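Local coordinates for protein-arginine-phosphatase (Bacillus subtilis subsp. subtilis, PDB 4KK3) that removes phosphate from phosphoarginine residues of many proteins, counteracting the arginine kinase McsB, with almost no activity toward phosphoserine, phosphothreonine or phosphotyrosine peptides, at residues A17-K22 against K58-N63. Sequence-based numbering, arbitrary orientation.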
loop_
_atom_site.group_PDB
_atom_site.type_symbol
_atom_site.label_atom_id
_atom_site.label_comp_id
_atom_site.label_asym_id
_atom_site.label_seq_id
_atom_site.Cartn_x
_atom_site.Cartn_y
_atom_site.Cartn_z
ATOM N N ALA A 17 -4.401 -1.779 0.963
ATOM C CA ALA A 17 -3.590 -2.306 -0.139
ATOM C C ALA A 17 -2.856 -3.602 0.227
ATOM O O ALA A 17 -2.819 -4.557 -0.556
ATOM C CB ALA A 17 -2.592 -1.251 -0.609
ATOM N N GLU A 18 -2.255 -3.617 1.409
ATOM C CA GLU A 18 -1.555 -4.790 1.925
ATOM C C GLU A 18 -2.482 -6.017 1.989
ATOM O O GLU A 18 -2.135 -7.104 1.540
ATOM C CB GLU A 18 -1.004 -4.474 3.323
ATOM C CG GLU A 18 -0.407 -5.677 4.057
ATOM C CD GLU A 18 0.096 -5.348 5.461
ATOM O OE1 GLU A 18 -0.124 -4.217 5.947
ATOM O OE2 GLU A 18 0.702 -6.236 6.093
ATOM N N ALA A 19 -3.668 -5.838 2.547
ATOM C CA ALA A 19 -4.574 -6.980 2.716
ATOM C C ALA A 19 -5.124 -7.446 1.377
ATOM O O ALA A 19 -5.207 -8.663 1.126
ATOM C CB ALA A 19 -5.700 -6.617 3.668
ATOM N N LEU A 20 -5.523 -6.500 0.528
ATOM C CA LEU A 20 -5.986 -6.831 -0.819
ATOM C C LEU A 20 -4.884 -7.524 -1.639
ATOM O O LEU A 20 -5.131 -8.550 -2.292
ATOM C CB LEU A 20 -6.480 -5.582 -1.562
ATOM C CG LEU A 20 -7.772 -4.922 -1.068
ATOM C CD1 LEU A 20 -7.958 -3.567 -1.726
ATOM C CD2 LEU A 20 -8.952 -5.828 -1.397
ATOM N N PHE A 21 -3.673 -6.967 -1.615
ATOM C CA PHE A 21 -2.582 -7.565 -2.391
ATOM C C PHE A 21 -2.128 -8.943 -1.886
ATOM O O PHE A 21 -1.778 -9.820 -2.687
ATOM C CB PHE A 21 -1.390 -6.616 -2.498
ATOM C CG PHE A 21 -0.370 -7.061 -3.498
ATOM C CD1 PHE A 21 -0.690 -7.111 -4.847
ATOM C CD2 PHE A 21 0.900 -7.423 -3.095
ATOM C CE1 PHE A 21 0.256 -7.536 -5.785
ATOM C CE2 PHE A 21 1.848 -7.845 -4.032
ATOM C CZ PHE A 21 1.514 -7.897 -5.365
ATOM N N LYS A 22 -2.120 -9.138 -0.572
ATOM C CA LYS A 22 -1.756 -10.447 -0.025
ATOM C C LYS A 22 -2.706 -11.518 -0.547
ATOM O O LYS A 22 -2.279 -12.617 -0.906
ATOM C CB LYS A 22 -1.774 -10.430 1.501
ATOM C CG LYS A 22 -0.549 -9.783 2.137
ATOM C CD LYS A 22 -0.776 -9.588 3.626
ATOM C CE LYS A 22 0.502 -9.243 4.366
ATOM N NZ LYS A 22 0.215 -8.973 5.809
ATOM N N LYS A 58 -15.879 -7.923 1.154
ATOM C CA LYS A 58 -15.258 -8.797 0.168
ATOM C C LYS A 58 -14.604 -10.019 0.804
ATOM O O LYS A 58 -13.773 -10.682 0.176
ATOM C CB LYS A 58 -14.206 -8.016 -0.629
ATOM C CG LYS A 58 -14.766 -6.803 -1.344
ATOM C CD LYS A 58 -15.531 -7.216 -2.590
ATOM C CE LYS A 58 -15.764 -6.028 -3.505
ATOM N NZ LYS A 58 -16.358 -6.432 -4.805
ATOM N N HIS A 59 -14.987 -10.309 2.045
ATOM C CA HIS A 59 -14.496 -11.469 2.783
ATOM C C HIS A 59 -12.993 -11.460 3.018
ATOM O O HIS A 59 -12.346 -12.500 3.002
ATOM C CB HIS A 59 -14.948 -12.781 2.110
ATOM C CG HIS A 59 -16.426 -12.852 1.895
ATOM N ND1 HIS A 59 -17.263 -13.547 2.739
ATOM C CD2 HIS A 59 -17.218 -12.294 0.951
ATOM C CE1 HIS A 59 -18.510 -13.428 2.315
ATOM N NE2 HIS A 59 -18.511 -12.671 1.234
ATOM N N ILE A 60 -12.441 -10.274 3.258
ATOM C CA ILE A 60 -11.042 -10.162 3.622
ATOM C C ILE A 60 -10.961 -9.519 4.991
ATOM O O ILE A 60 -11.619 -8.508 5.234
ATOM C CB ILE A 60 -10.276 -9.284 2.604
ATOM C CG1 ILE A 60 -10.190 -10.003 1.252
ATOM C CG2 ILE A 60 -8.877 -8.973 3.122
ATOM C CD1 ILE A 60 -9.495 -9.183 0.164
ATOM N N ALA A 61 -10.165 -10.095 5.888
ATOM C CA ALA A 61 -10.040 -9.546 7.237
ATOM C C ALA A 61 -8.923 -8.519 7.282
ATOM O O ALA A 61 -7.807 -8.784 6.853
ATOM C CB ALA A 61 -9.781 -10.657 8.253
ATOM N N LEU A 62 -9.229 -7.333 7.790
ATOM C CA LEU A 62 -8.211 -6.299 7.907
ATOM C C LEU A 62 -7.909 -6.076 9.381
ATOM O O LEU A 62 -8.444 -5.158 10.016
ATOM C CB LEU A 62 -8.681 -5.019 7.226
ATOM C CG LEU A 62 -7.719 -3.836 7.239
ATOM C CD1 LEU A 62 -6.352 -4.263 6.694
ATOM C CD2 LEU A 62 -8.320 -2.689 6.428
ATOM N N ASN A 63 -7.089 -6.971 9.929
ATOM C CA ASN A 63 -6.706 -6.928 11.335
ATOM C C ASN A 63 -5.320 -6.332 11.399
ATOM O O ASN A 63 -4.315 -7.027 11.229
ATOM C CB ASN A 63 -6.700 -8.332 11.948
ATOM C CG ASN A 63 -6.487 -8.315 13.456
ATOM O OD1 ASN A 63 -6.193 -7.279 14.045
ATOM N ND2 ASN A 63 -6.622 -9.474 14.086
#
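The methyl of Ala19 rests against two branched side chains of the extended chain that follows helix 49-56: CB lies 4.0 Å from CG2 of Ile60 and 3.9 Å from CD1 of Leu62. The CB of Ile60 points toward the helix, and its CG2, anti to the backbone N, is the branch that meets Ala19. Leu62 leaves the backbone obliquely, with CG also anti to N (chi1 -179°), and one branch, CD1, turns in to the alanine. Ala61, placed between them, directs its methyl away from the helix. The next helix residue, Leu20, extends the apolar patch: its CD2 meets CD1 of Ile60 at 3.7 Å, the two side chains crossing at about a right angle. Ile60 therefore spans neighbouring helix positions, giving CG2 to one and CD1 to the other. The side-chain contacts are apolar, and the area buried is modest, 186 Å² in all. The substrate site is near: the side chain of Leu62 is about 7 Å from that of the substrate-binding Cys12 and about 8 Å from that of Thr11, which is important for substrate discrimination. Beside the contact, Lys22 NZ forms a salt bridge of 2.8 Å with OE2 of Glu18. The 58-63 chain starts from a Schellman motif in which His59, at positive phi, ends helix 49-56. Leu55 of that helix touches Ala19, Ile60 and Leu62 together, and the contact fastens the loop after it to helix 13-28, which follows the first strand of the parallel sheet and whose Leu20 also packs on Leu138 of helix 124-145.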